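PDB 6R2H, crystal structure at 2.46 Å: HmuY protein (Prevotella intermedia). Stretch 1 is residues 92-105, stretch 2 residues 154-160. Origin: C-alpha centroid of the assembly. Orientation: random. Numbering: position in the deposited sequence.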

# COMPACT_ATOMS: atom_id res chain seq x y z
N ASP A 92 1.83 15.82 -13.81
CA ASP A 92 0.69 16.71 -13.73
C ASP A 92 -0.57 15.90 -14.00
O ASP A 92 -0.79 15.42 -15.12
CB ASP A 92 0.87 17.89 -14.69
CG ASP A 92 -0.19 18.98 -14.61
OD1 ASP A 92 -1.30 18.72 -14.10
OD2 ASP A 92 0.11 20.10 -15.09
N LEU A 93 -1.42 15.75 -12.98
CA LEU A 93 -2.62 14.94 -13.12
C LEU A 93 -3.62 15.61 -14.07
O LEU A 93 -4.51 14.94 -14.60
CB LEU A 93 -3.23 14.71 -11.73
CG LEU A 93 -4.47 13.83 -11.67
CD1 LEU A 93 -4.21 12.45 -12.25
CD2 LEU A 93 -4.96 13.71 -10.24
N ASN A 94 -3.47 16.91 -14.31
CA ASN A 94 -4.40 17.61 -15.18
C ASN A 94 -4.00 17.40 -16.64
O ASN A 94 -4.77 17.74 -17.54
CB ASN A 94 -4.48 19.10 -14.89
CG ASN A 94 -5.18 19.36 -13.58
OD1 ASN A 94 -4.62 20.02 -12.71
ND2 ASN A 94 -6.39 18.84 -13.44
N LYS A 95 -2.80 16.87 -16.87
CA LYS A 95 -2.32 16.73 -18.23
C LYS A 95 -2.51 15.29 -18.71
O LYS A 95 -1.87 14.90 -19.68
CB LYS A 95 -0.87 17.21 -18.34
CG LYS A 95 -0.68 18.69 -18.64
CD LYS A 95 0.77 19.10 -18.92
CE LYS A 95 1.31 18.61 -20.25
NZ LYS A 95 2.67 19.14 -20.55
N ILE A 96 -3.38 14.52 -18.04
CA ILE A 96 -3.58 13.13 -18.43
C ILE A 96 -4.98 12.65 -18.04
O ILE A 96 -5.43 12.89 -16.92
CB ILE A 96 -2.47 12.23 -17.86
CG1 ILE A 96 -2.62 10.78 -18.35
CG2 ILE A 96 -2.39 12.33 -16.34
CD1 ILE A 96 -1.35 9.97 -18.28
N ASN A 97 -5.65 11.94 -18.97
CA ASN A 97 -7.05 11.57 -18.79
C ASN A 97 -7.34 10.15 -19.28
O ASN A 97 -8.48 9.71 -19.24
CB ASN A 97 -8.00 12.54 -19.48
CG ASN A 97 -8.31 13.74 -18.62
OD1 ASN A 97 -9.11 13.65 -17.68
ND2 ASN A 97 -7.67 14.86 -18.92
N ALA A 98 -6.30 9.46 -19.75
CA ALA A 98 -6.40 8.05 -20.09
C ALA A 98 -5.09 7.37 -19.71
O ALA A 98 -4.06 8.04 -19.58
CB ALA A 98 -6.71 7.91 -21.56
N LEU A 99 -5.14 6.05 -19.55
CA LEU A 99 -3.98 5.23 -19.26
C LEU A 99 -3.12 5.09 -20.51
O LEU A 99 -3.64 4.81 -21.59
CB LEU A 99 -4.48 3.86 -18.80
CG LEU A 99 -4.74 3.70 -17.31
CD1 LEU A 99 -5.83 4.64 -16.85
CD2 LEU A 99 -5.12 2.27 -17.00
N PRO A 100 -1.79 5.34 -20.41
CA PRO A 100 -0.88 5.09 -21.53
C PRO A 100 -0.48 3.62 -21.63
O PRO A 100 -0.70 2.85 -20.69
CB PRO A 100 0.34 5.93 -21.13
CG PRO A 100 0.34 5.88 -19.63
CD PRO A 100 -1.12 5.92 -19.23
N ALA A 101 0.09 3.24 -22.77
CA ALA A 101 0.66 1.91 -22.93
C ALA A 101 1.98 1.84 -22.16
O ALA A 101 2.62 2.87 -21.93
CB ALA A 101 0.83 1.57 -24.39
N GLY A 102 2.35 0.62 -21.76
CA GLY A 102 3.59 0.40 -21.02
C GLY A 102 3.56 -0.92 -20.25
O GLY A 102 2.71 -1.76 -20.49
N ASN A 103 4.52 -1.08 -19.32
CA ASN A 103 4.65 -2.34 -18.61
C ASN A 103 3.97 -2.24 -17.25
O ASN A 103 4.53 -1.70 -16.29
CB ASN A 103 6.10 -2.82 -18.60
CG ASN A 103 6.60 -3.04 -20.02
OD1 ASN A 103 7.77 -2.80 -20.32
ND2 ASN A 103 5.71 -3.47 -20.90
N TYR A 104 2.75 -2.78 -17.19
CA TYR A 104 1.94 -2.74 -15.99
C TYR A 104 2.34 -3.90 -15.07
O TYR A 104 2.59 -5.00 -15.55
CB TYR A 104 0.47 -2.71 -16.39
CG TYR A 104 0.01 -1.35 -16.86
CD1 TYR A 104 0.34 -0.87 -18.12
CD2 TYR A 104 -0.78 -0.55 -16.05
CE1 TYR A 104 -0.07 0.38 -18.55
CE2 TYR A 104 -1.23 0.70 -16.47
CZ TYR A 104 -0.86 1.16 -17.72
OH TYR A 104 -1.27 2.39 -18.13
N VAL A 105 2.40 -3.64 -13.76
CA VAL A 105 2.91 -4.63 -12.81
C VAL A 105 1.78 -5.17 -11.93
O VAL A 105 1.09 -4.38 -11.30
CB VAL A 105 4.04 -4.05 -11.93
CG1 VAL A 105 4.66 -5.14 -11.07
CG2 VAL A 105 5.10 -3.32 -12.76
N ASN A 154 5.05 11.26 -9.42
CA ASN A 154 4.62 10.67 -10.68
C ASN A 154 3.18 10.21 -10.57
O ASN A 154 2.76 9.73 -9.52
CB ASN A 154 5.44 9.42 -11.02
CG ASN A 154 6.93 9.68 -11.02
OD1 ASN A 154 7.49 10.28 -10.10
ND2 ASN A 154 7.58 9.26 -12.09
N VAL A 155 2.44 10.36 -11.67
CA VAL A 155 1.10 9.80 -11.75
C VAL A 155 1.24 8.29 -11.95
O VAL A 155 1.98 7.86 -12.83
CB VAL A 155 0.25 10.46 -12.86
CG1 VAL A 155 -1.11 9.79 -12.98
CG2 VAL A 155 0.09 11.96 -12.64
N PHE A 156 0.54 7.52 -11.12
CA PHE A 156 0.47 6.08 -11.27
C PHE A 156 -0.80 5.73 -12.05
O PHE A 156 -1.88 6.23 -11.74
CB PHE A 156 0.45 5.40 -9.90
CG PHE A 156 1.75 5.48 -9.15
CD1 PHE A 156 2.10 6.63 -8.46
CD2 PHE A 156 2.63 4.41 -9.16
CE1 PHE A 156 3.31 6.70 -7.79
CE2 PHE A 156 3.85 4.48 -8.49
CZ PHE A 156 4.18 5.63 -7.81
N ALA A 157 -0.66 4.85 -13.05
CA ALA A 157 -1.78 4.32 -13.81
C ALA A 157 -2.12 2.93 -13.29
O ALA A 157 -1.22 2.13 -13.07
CB ALA A 157 -1.41 4.27 -15.27
N VAL A 158 -3.42 2.67 -13.09
CA VAL A 158 -3.93 1.40 -12.55
C VAL A 158 -5.08 0.89 -13.42
O VAL A 158 -6.08 1.59 -13.59
CB VAL A 158 -4.38 1.53 -11.08
CG1 VAL A 158 -4.38 0.19 -10.37
CG2 VAL A 158 -3.54 2.52 -10.30
N LYS A 159 -4.92 -0.34 -13.95
CA LYS A 159 -5.92 -1.08 -14.71
C LYS A 159 -6.46 -2.20 -13.82
O LYS A 159 -5.67 -2.97 -13.27
CB LYS A 159 -5.24 -1.93 -15.80
CG LYS A 159 -4.86 -1.31 -17.14
CD LYS A 159 -3.74 -2.13 -17.79
CE LYS A 159 -3.58 -2.00 -19.29
NZ LYS A 159 -4.40 -3.01 -20.01
N PHE A 160 -7.79 -2.32 -13.74
CA PHE A 160 -8.39 -3.39 -12.96
C PHE A 160 -9.06 -4.41 -13.88
O PHE A 160 -9.61 -4.05 -14.93
CB PHE A 160 -9.38 -2.83 -11.93
CG PHE A 160 -8.79 -1.84 -10.96
CD1 PHE A 160 -8.06 -2.27 -9.86
CD2 PHE A 160 -8.97 -0.48 -11.15
CE1 PHE A 160 -7.50 -1.34 -8.99
CE2 PHE A 160 -8.43 0.45 -10.27
CZ PHE A 160 -7.70 0.01 -9.18

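At the centre of the contact lies Ala157, a small residue whose CB points toward the irregular chain of stretch 1 and is met there by three side chains. Leu99 CG lies 3.9 Å from Ala157 CB, Pro100 CD 4.3 Å, and Tyr104 OH only 3.4 Å. A methyl group suits this place because it leaves room for the leucine and the tyrosine to approach the strand closely; the CA atoms of Leu99 and Ala157 are 5.9 Å apart.

Two residues earlier, on the same side of the chain, Val155 fills a second apolar patch. Val155 CG1 reaches Leu93 CD1 at 4.1 Å and Ile96 CG2 at 4.4 Å, branched side chains packing without polar atoms. The intervening Phe156 is out of reach, as strand alternation predicts.

No hydrogen bond crosses between the stretches, so side-chain packing carries the association. The Tyr104 hydroxyl instead donates to its own stretch, with Tyr104 OH 2.7 Å from Pro100 O, which satisfies the polar end of the ring beside Ala157.

At the exposed edge, Lys159 lays its aliphatic chain over one face of Tyr104: Lys159 CD sits 3.9 Å from the ring centroid, a CH-pi contact. Lys159 NZ, 5.6 Å from the Tyr104 ring centroid, adds at most a weak cation-pi attraction. Lys159 CG also touches Leu99 CD2 at 3.6 Å.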